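Local coordinates for Pdx2 protein (Plasmodium falciparum, PDB 2ABW) that hydrolyses glutamine to glutamate and ammonia, the ammonia being channelled to the partner subunit Pdx1 for biosynthesis of pyridoxal 5'-phosphate, at residues Thr67-Asn70 against Ala71-Phe75; Thr56-Arg59 against Cys60-Glu64; Phe209-Lys212 against Val213-Lys217. All blocks are in the same frame, centred on the assembly; numbering follows the deposited sequence.

Overall arrangement
From the N terminus, contact 2 comes first: Thr-56 to Glu-64 runs from helix 54-60, whose first residue, Ser-54, is with Gly-52 and Glu-53 among the residues assigned to glutamine binding, through a turn to the start of helix 63-77. Contact 1 follows in series on that second helix, and the two touch, with Cys-61 and Arg-58 of contact 2 packing on Leu-72 and Tyr-69 of contact 1. Contact 3 lies far along the chain on helix 204-219, its centre about 20 Å from that of contact 1. Each contact is local and closes no long loop, so none nests or crosses. Helix 63-77 meets strand 46-49 and helix 204-219 meets strand 4-9, both of the large mixed sheet.

Contact 1 (Thr67-Asn70 against Ala71-Phe75)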
loop_
_atom_site.group_PDB
_atom_site.type_symbol
_atom_site.label_atom_id
_atom_site.label_comp_id
_atom_site.label_asym_id
_atom_site.label_seq_id
_atom_site.Cartn_x
_atom_site.Cartn_y
_atom_site.Cartn_z
ATOM N N THR A 67 1.686 12.791 -16.073
ATOM C CA THR A 67 1.543 13.909 -15.144
ATOM C C THR A 67 1.335 13.360 -13.729
ATOM O O THR A 67 2.005 13.772 -12.783
ATOM C CB THR A 67 0.405 14.885 -15.554
ATOM O OG1 THR A 67 0.843 15.624 -16.724
ATOM C CG2 THR A 67 0.082 15.846 -14.463
ATOM N N LEU A 68 0.403 12.442 -13.588
ATOM C CA LEU A 68 0.107 11.917 -12.179
ATOM C C LEU A 68 1.224 11.034 -11.711
ATOM O O LEU A 68 1.578 11.067 -10.523
ATOM C CB LEU A 68 -1.235 11.176 -12.127
ATOM C CG LEU A 68 -1.754 10.730 -10.823
ATOM C CD1 LEU A 68 -1.874 11.870 -9.798
ATOM C CD2 LEU A 68 -3.132 9.962 -10.980
ATOM N N TYR A 69 1.806 10.192 -12.566
ATOM C CA TYR A 69 2.948 9.351 -12.209
ATOM C C TYR A 69 4.045 10.251 -11.599
ATOM O O TYR A 69 4.564 10.023 -10.514
ATOM C CB TYR A 69 3.511 8.653 -13.414
ATOM C CG TYR A 69 4.747 7.898 -13.120
ATOM C CD1 TYR A 69 4.745 6.663 -12.482
ATOM C CD2 TYR A 69 5.970 8.435 -13.422
ATOM C CE1 TYR A 69 5.907 5.952 -12.184
ATOM C CE2 TYR A 69 7.161 7.762 -13.044
ATOM C CZ TYR A 69 7.139 6.527 -12.495
ATOM O OH TYR A 69 8.310 5.863 -12.133
ATOM N N ASN A 70 4.398 11.304 -12.329
ATOM C CA ASN A 70 5.530 12.185 -11.848
ATOM C C ASN A 70 5.125 12.845 -10.527
ATOM O O ASN A 70 5.964 12.948 -9.624
ATOM C CB ASN A 70 5.827 13.206 -12.844
ATOM C CG ASN A 70 6.428 12.625 -14.140
ATOM O OD1 ASN A 70 7.101 11.662 -14.068
ATOM N ND2 ASN A 70 6.242 13.291 -15.250
ATOM N N ALA A 71 3.855 13.219 -10.361
ATOM C CA ALA A 71 3.425 13.825 -9.099
ATOM C C ALA A 71 3.481 12.818 -7.949
ATOM O O ALA A 71 3.833 13.156 -6.806
ATOM C CB ALA A 71 2.017 14.470 -9.242
ATOM N N LEU A 72 3.108 11.576 -8.230
ATOM C CA LEU A 72 3.191 10.479 -7.217
ATOM C C LEU A 72 4.645 10.228 -6.794
ATOM O O LEU A 72 4.929 10.103 -5.644
ATOM C CB LEU A 72 2.463 9.232 -7.722
ATOM C CG LEU A 72 0.964 9.386 -7.833
ATOM C CD1 LEU A 72 0.337 8.220 -8.603
ATOM C CD2 LEU A 72 0.362 9.408 -6.436
ATOM N N VAL A 73 5.548 10.221 -7.759
ATOM C CA VAL A 73 6.951 10.015 -7.463
ATOM C C VAL A 73 7.397 11.117 -6.571
ATOM O O VAL A 73 8.153 10.903 -5.612
ATOM C CB VAL A 73 7.773 9.847 -8.772
ATOM C CG1 VAL A 73 9.301 9.889 -8.441
ATOM C CG2 VAL A 73 7.412 8.546 -9.460
ATOM N N HIS A 74 7.067 12.357 -6.925
ATOM C CA HIS A 74 7.458 13.489 -6.109
ATOM C C HIS A 74 6.861 13.396 -4.681
ATOM O O HIS A 74 7.514 13.702 -3.666
ATOM C CB HIS A 74 7.107 14.782 -6.826
ATOM C CG HIS A 74 7.281 16.020 -6.005
ATOM N ND1 HIS A 74 6.207 16.604 -5.369
ATOM C CD2 HIS A 74 8.333 16.833 -5.807
ATOM C CE1 HIS A 74 6.607 17.718 -4.799
ATOM N NE2 HIS A 74 7.920 17.804 -4.942
ATOM N N PHE A 75 5.596 13.029 -4.599
ATOM C CA PHE A 75 4.865 12.907 -3.321
ATOM C C PHE A 75 5.585 11.899 -2.431
ATOM O O PHE A 75 5.807 12.156 -1.241
ATOM C CB PHE A 75 3.475 12.424 -3.615
ATOM C CG PHE A 75 2.553 12.152 -2.434
ATOM C CD1 PHE A 75 2.593 10.935 -1.768
ATOM C CD2 PHE A 75 1.589 13.099 -2.116
ATOM C CE1 PHE A 75 1.745 10.657 -0.727
ATOM C CE2 PHE A 75 0.677 12.806 -1.079
ATOM C CZ PHE A 75 0.786 11.583 -0.452
#
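Tyr-69 and Val-73 lie one turn apart on the alpha-helix 63-77 of this class I glutamine amidotransferase fold, and the valine methyl CG2 sits over a face of the tyrosine ring as a CH-pi contact. From CB outward, the valine first meets backbone: CB is 3.7 Å from both Tyr-69 O and Asn-70 O. Its branch CG2 is anti to the carbonyl carbon and beside the backbone N, which turns it back along the helix toward Tyr-69. There CG2 passes Tyr-69 O and reaches the ring, 3.9 Å from its centroid and 22° off the normal, displaced toward the rim where CE2 and CZ lie. The two side chains thus meet at a slant instead of running alongside each other.

The phenol is held at its far end as well, because Tyr-69 OH is hydrogen-bonded to Ser-111 O, while the ring also takes part in a cation-pi contact with Arg-58. Together these contacts would limit rotation of the ring.

On the neighbouring side of the helix, Leu-72 turns its CG toward the preceding turn (chi1 -68°), 3.2 Å from Leu-68 O, and its CD1 meets Leu-68 CG at 3.9 Å. Beyond this pair, Leu-72 reaches Leu-41 and Leu-47, so the leucine side of the helix packs on helix 38-42 and on strand 46-49 of the large sheet.

Regular i to i+4 backbone bonds carry the helix underneath. Ala-71 N bonds to Thr-67 O, Val-73 N to Tyr-69 O, and Leu-72 N to Leu-68 O at 2.8 Å, with an N-H...O angle of 160°.

Contact 2 (Thr56-Arg59 against Cys60-Glu64); sequences TVRR and CCAYE
Cys-60, Cys-61 and Ala-62 follow Thr-56 to Arg-59 where helix 54-60 runs out into a short turn before helix 63-77, a tight link between two successive helices, close to Glu-53 at the probable glutamine site of this glutaminase fold.

The backbone bonds record how the helix unwinds. Cys-60 N still makes a regular i to i+4 bond to Thr-56 O, 3.1 Å long. Cys-61 N is shared: it bonds to Val-57 O at 3.2 Å and weakly to Arg-58 O, the acceptor three residues back. Ala-62 N then bonds to Arg-59 O at 3.0 Å, an i to i+3 link whose donor stands 67° out of the carbonyl plane, although the N-H...O angle is a good 159°.

Among apolar and sulfur contacts, both cysteines carry SG beside their own backbone N and anti to the carbonyl carbon, a torsion that swings the sulfur back along the helix. Cys-60 SG thereby lies 3.3 Å from Thr-56 O. Beyond these residues, Cys-61 packs on Leu-68 and Leu-72 of the next helix, while Cys-60 touches Leu-11.

Arg-58 supplies a van der Waals contact from its charged end. Its chain starts anti to the backbone N and bends at chi2 (58°), which brings NH1 alongside the Ala-62 methyl, 3.8 Å from CB. The polar partners of the guanidinium lie outside the turn: NH1 forms a salt bridge with Asp-66 and NH2 bonds to Lys-109 O, while Phe-106 makes a cation-pi contact. These partners fix the group across the corner.

At the end of the turn the Tyr-63 ring turns a face to Arg-59 O, which lies over its rim, 3.8 Å from Tyr-63 CE1.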
loop_
_atom_site.group_PDB
_atom_site.type_symbol
_atom_site.label_atom_id
_atom_site.label_comp_id
_atom_site.label_asym_id
_atom_site.label_seq_id
_atom_site.Cartn_x
_atom_site.Cartn_y
_atom_site.Cartn_z
ATOM N N THR A 56 -2.818 -1.987 -14.673
ATOM C CA THR A 56 -3.971 -1.101 -14.836
ATOM C C THR A 56 -3.840 0.212 -14.079
ATOM O O THR A 56 -4.028 1.240 -14.677
ATOM C CB THR A 56 -5.258 -1.761 -14.335
ATOM O OG1 THR A 56 -5.443 -2.985 -15.059
ATOM C CG2 THR A 56 -6.446 -0.846 -14.580
ATOM N N VAL A 57 -3.460 0.135 -12.845
ATOM C CA VAL A 57 -3.267 1.344 -12.037
ATOM C C VAL A 57 -2.174 2.191 -12.668
ATOM O O VAL A 57 -2.306 3.388 -12.893
ATOM C CB VAL A 57 -2.905 0.997 -10.641
ATOM C CG1 VAL A 57 -2.398 2.240 -9.919
ATOM C CG2 VAL A 57 -4.053 0.312 -9.856
ATOM N N ARG A 58 -1.083 1.562 -13.112
ATOM C CA ARG A 58 -0.012 2.362 -13.722
ATOM C C ARG A 58 -0.421 3.082 -14.982
ATOM O O ARG A 58 -0.061 4.203 -15.233
ATOM C CB ARG A 58 1.200 1.460 -14.031
ATOM C CG ARG A 58 2.383 2.157 -14.632
ATOM C CD ARG A 58 2.934 3.305 -13.747
ATOM N NE ARG A 58 4.045 4.041 -14.358
ATOM C CZ ARG A 58 3.971 5.056 -15.213
ATOM N NH1 ARG A 58 2.817 5.591 -15.621
ATOM N NH2 ARG A 58 5.077 5.648 -15.631
ATOM N N ARG A 59 -1.164 2.405 -15.855
ATOM C CA ARG A 59 -1.674 3.042 -17.068
ATOM C C ARG A 59 -2.606 4.221 -16.741
ATOM O O ARG A 59 -2.584 5.242 -17.417
ATOM C CB ARG A 59 -2.479 1.972 -17.795
ATOM C CG ARG A 59 -3.105 2.426 -19.040
ATOM C CD ARG A 59 -3.457 1.187 -19.879
ATOM N NE ARG A 59 -2.241 0.557 -20.402
ATOM C CZ ARG A 59 -2.067 -0.749 -20.612
ATOM N NH1 ARG A 59 -3.014 -1.645 -20.308
ATOM N NH2 ARG A 59 -0.921 -1.161 -21.147
ATOM N N CYS A 60 -3.389 4.070 -15.685
ATOM C CA CYS A 60 -4.252 5.186 -15.225
ATOM C C CYS A 60 -3.432 6.468 -14.854
ATOM O O CYS A 60 -3.928 7.605 -14.989
ATOM C CB CYS A 60 -5.076 4.762 -14.018
ATOM S SG CYS A 60 -6.404 3.518 -14.407
ATOM N N CYS A 61 -2.210 6.264 -14.381
ATOM C CA CYS A 61 -1.334 7.360 -14.009
ATOM C C CYS A 61 -0.530 7.924 -15.141
ATOM O O CYS A 61 0.191 8.897 -14.996
ATOM C CB CYS A 61 -0.397 6.921 -12.873
ATOM S SG CYS A 61 -1.196 6.436 -11.420
ATOM N N ALA A 62 -0.680 7.345 -16.339
ATOM C CA ALA A 62 0.158 7.694 -17.472
ATOM C C ALA A 62 -0.401 8.828 -18.333
ATOM O O ALA A 62 0.256 9.315 -19.270
ATOM C CB ALA A 62 0.309 6.490 -18.344
ATOM N N TYR A 63 -1.634 9.243 -18.036
ATOM C CA TYR A 63 -2.307 10.191 -18.838
ATOM C C TYR A 63 -1.554 11.522 -18.868
ATOM O O TYR A 63 -0.902 11.947 -17.879
ATOM C CB TYR A 63 -3.760 10.431 -18.364
ATOM C CG TYR A 63 -4.657 9.204 -18.122
ATOM C CD1 TYR A 63 -4.742 8.148 -19.044
ATOM C CD2 TYR A 63 -5.450 9.133 -16.973
ATOM C CE1 TYR A 63 -5.605 7.050 -18.808
ATOM C CE2 TYR A 63 -6.293 8.031 -16.718
ATOM C CZ TYR A 63 -6.371 7.013 -17.647
ATOM O OH TYR A 63 -7.217 5.948 -17.362
ATOM N N GLU A 64 -1.634 12.203 -20.012
ATOM C CA GLU A 64 -1.019 13.532 -20.139
ATOM C C GLU A 64 0.481 13.447 -19.801
ATOM O O GLU A 64 1.046 14.273 -19.042
ATOM C CB GLU A 64 -1.742 14.593 -19.297
ATOM C CG GLU A 64 -3.224 14.727 -19.633
ATOM C CD GLU A 64 -3.936 15.846 -18.861
ATOM O OE1 GLU A 64 -3.378 16.961 -18.736
ATOM O OE2 GLU A 64 -5.093 15.633 -18.419
#

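Contact 3 (Phe209-Lys212 against Val213-Lys217); sequences FYEK and VKNYK
Phe-209 and Val-213 are one turn apart on helix 204-219, and the Val-213 side chain crosses the Phe-209 ring at an angle, with its methyl CG2 lying over one face. This methyl is 4.0 Å from the ring centroid, 22° off the normal, and closest to CE2, so it is displaced toward the rim. It gets there because CG2 is beside the backbone N of Val-213, while CG1 takes the position anti to that N (chi1 178°). Val-213 also packs against Ile-4 and Ile-6 of strand 4-9, which puts this buried face of the helix against the large sheet.

Glu-211 and Lys-214 are arranged differently: they run side by side and point the same way. The lysine bends at chi3 and the glutamate at chi2, and NZ meets OE1 at 2.7 Å in a salt bridge that uses the syn lone pair of OE1. A water adds a second hydrogen to the same oxygen, 2.6 Å from Glu-211 OE1, and accepts from Asn-215 ND2, so it bridges the two side chains across one turn. With two donors on it, OE1 would probably carry much of the carboxylate's negative charge.

Lys-212 is directed elsewhere, its NZ paired with Glu-186 and bonded to Asn-188 O.

Regular i to i+4 backbone bonds run underneath, among them Lys-214 N to Tyr-210 O at 2.8 Å. An apolar face on the sheet, with an i to i+3 ion pair at a more exposed part of the surface, is the pattern of an amphipathic helix, here the C-terminal helix of the class I glutamine amidotransferase fold.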
loop_
_atom_site.group_PDB
_atom_site.type_symbol
_atom_site.label_atom_id
_atom_site.label_comp_id
_atom_site.label_asym_id
_atom_site.label_seq_id
_atom_site.Cartn_x
_atom_site.Cartn_y
_atom_site.Cartn_z
ATOM N N PHE A 209 -2.028 2.947 9.563
ATOM C CA PHE A 209 -1.670 3.938 8.493
ATOM C C PHE A 209 -2.202 5.318 8.906
ATOM O O PHE A 209 -1.502 6.320 8.699
ATOM C CB PHE A 209 -2.211 3.549 7.136
ATOM C CG PHE A 209 -1.744 4.480 6.040
ATOM C CD1 PHE A 209 -0.366 4.522 5.740
ATOM C CD2 PHE A 209 -2.583 5.276 5.298
ATOM C CE1 PHE A 209 0.094 5.399 4.795
ATOM C CE2 PHE A 209 -2.105 6.130 4.340
ATOM C CZ PHE A 209 -0.796 6.195 4.121
ATOM N N TYR A 210 -3.378 5.423 9.485
ATOM C CA TYR A 210 -3.868 6.720 9.959
ATOM C C TYR A 210 -2.842 7.336 10.946
ATOM O O TYR A 210 -2.501 8.529 10.837
ATOM C CB TYR A 210 -5.204 6.540 10.637
ATOM C CG TYR A 210 -5.622 7.796 11.309
ATOM C CD1 TYR A 210 -6.185 8.848 10.633
ATOM C CD2 TYR A 210 -5.377 8.015 12.658
ATOM C CE1 TYR A 210 -6.521 10.033 11.279
ATOM C CE2 TYR A 210 -5.707 9.186 13.309
ATOM C CZ TYR A 210 -6.235 10.237 12.615
ATOM O OH TYR A 210 -6.601 11.474 13.185
ATOM N N GLU A 211 -2.398 6.579 11.932
ATOM C CA GLU A 211 -1.460 7.086 12.910
ATOM C C GLU A 211 -0.157 7.511 12.221
ATOM O O GLU A 211 0.402 8.546 12.611
ATOM C CB GLU A 211 -1.231 6.025 13.955
ATOM C CG GLU A 211 -2.365 5.861 14.899
ATOM C CD GLU A 211 -2.565 7.014 15.850
ATOM O OE1 GLU A 211 -1.598 7.723 16.153
ATOM O OE2 GLU A 211 -3.668 7.231 16.353
ATOM N N LYS A 212 0.237 6.810 11.154
ATOM C CA LYS A 212 1.430 7.190 10.384
ATOM C C LYS A 212 1.274 8.566 9.787
ATOM O O LYS A 212 2.140 9.446 9.796
ATOM C CB LYS A 212 1.698 6.181 9.301
ATOM C CG LYS A 212 3.003 6.309 8.612
ATOM C CD LYS A 212 3.236 5.099 7.698
ATOM C CE LYS A 212 4.534 5.237 6.817
ATOM N NZ LYS A 212 5.657 4.999 7.755
ATOM N N VAL A 213 0.108 8.786 9.190
ATOM C CA VAL A 213 -0.229 10.099 8.562
ATOM C C VAL A 213 -0.297 11.177 9.634
ATOM O O VAL A 213 0.203 12.295 9.446
ATOM C CB VAL A 213 -1.538 10.006 7.744
ATOM C CG1 VAL A 213 -1.881 11.397 7.157
ATOM C CG2 VAL A 213 -1.454 8.982 6.638
ATOM N N LYS A 214 -0.980 10.867 10.764
ATOM C CA LYS A 214 -1.047 11.834 11.877
ATOM C C LYS A 214 0.312 12.227 12.371
ATOM O O LYS A 214 0.541 13.451 12.532
ATOM C CB LYS A 214 -1.868 11.183 13.006
ATOM C CG LYS A 214 -2.061 12.143 14.178
ATOM C CD LYS A 214 -2.374 11.369 15.428
ATOM C CE LYS A 214 -1.070 10.905 16.104
ATOM N NZ LYS A 214 -1.279 10.124 17.316
ATOM N N ASN A 215 1.212 11.286 12.511
ATOM C CA ASN A 215 2.566 11.585 13.060
ATOM C C ASN A 215 3.337 12.420 12.035
ATOM O O ASN A 215 4.039 13.381 12.348
ATOM C CB ASN A 215 3.329 10.319 13.309
ATOM C CG ASN A 215 2.784 9.501 14.513
ATOM O OD1 ASN A 215 2.166 10.028 15.342
ATOM N ND2 ASN A 215 3.182 8.251 14.595
ATOM N N TYR A 216 3.176 12.073 10.757
ATOM C CA TYR A 216 3.717 12.928 9.684
ATOM C C TYR A 216 3.275 14.369 9.782
ATOM O O TYR A 216 4.104 15.296 9.755
ATOM C CB TYR A 216 3.426 12.331 8.264
ATOM C CG TYR A 216 3.558 13.378 7.176
ATOM C CD1 TYR A 216 4.753 13.661 6.661
ATOM C CD2 TYR A 216 2.451 14.072 6.699
ATOM C CE1 TYR A 216 4.864 14.660 5.685
ATOM C CE2 TYR A 216 2.560 15.062 5.770
ATOM C CZ TYR A 216 3.786 15.351 5.257
ATOM O OH TYR A 216 3.868 16.357 4.332
ATOM N N LYS A 217 1.980 14.590 9.926
ATOM C CA LYS A 217 1.462 15.957 9.955
ATOM C C LYS A 217 2.030 16.690 11.151
ATOM O O LYS A 217 2.365 17.880 11.027
ATOM C CB LYS A 217 -0.068 15.920 10.034
ATOM C CG LYS A 217 -0.709 17.142 9.351
ATOM C CD LYS A 217 -2.114 16.904 8.974
ATOM C CE LYS A 217 -2.765 18.107 8.300
ATOM N NZ LYS A 217 -2.002 18.672 7.135
HETATM O O HOH W 1 0.897 7.263 16.722
#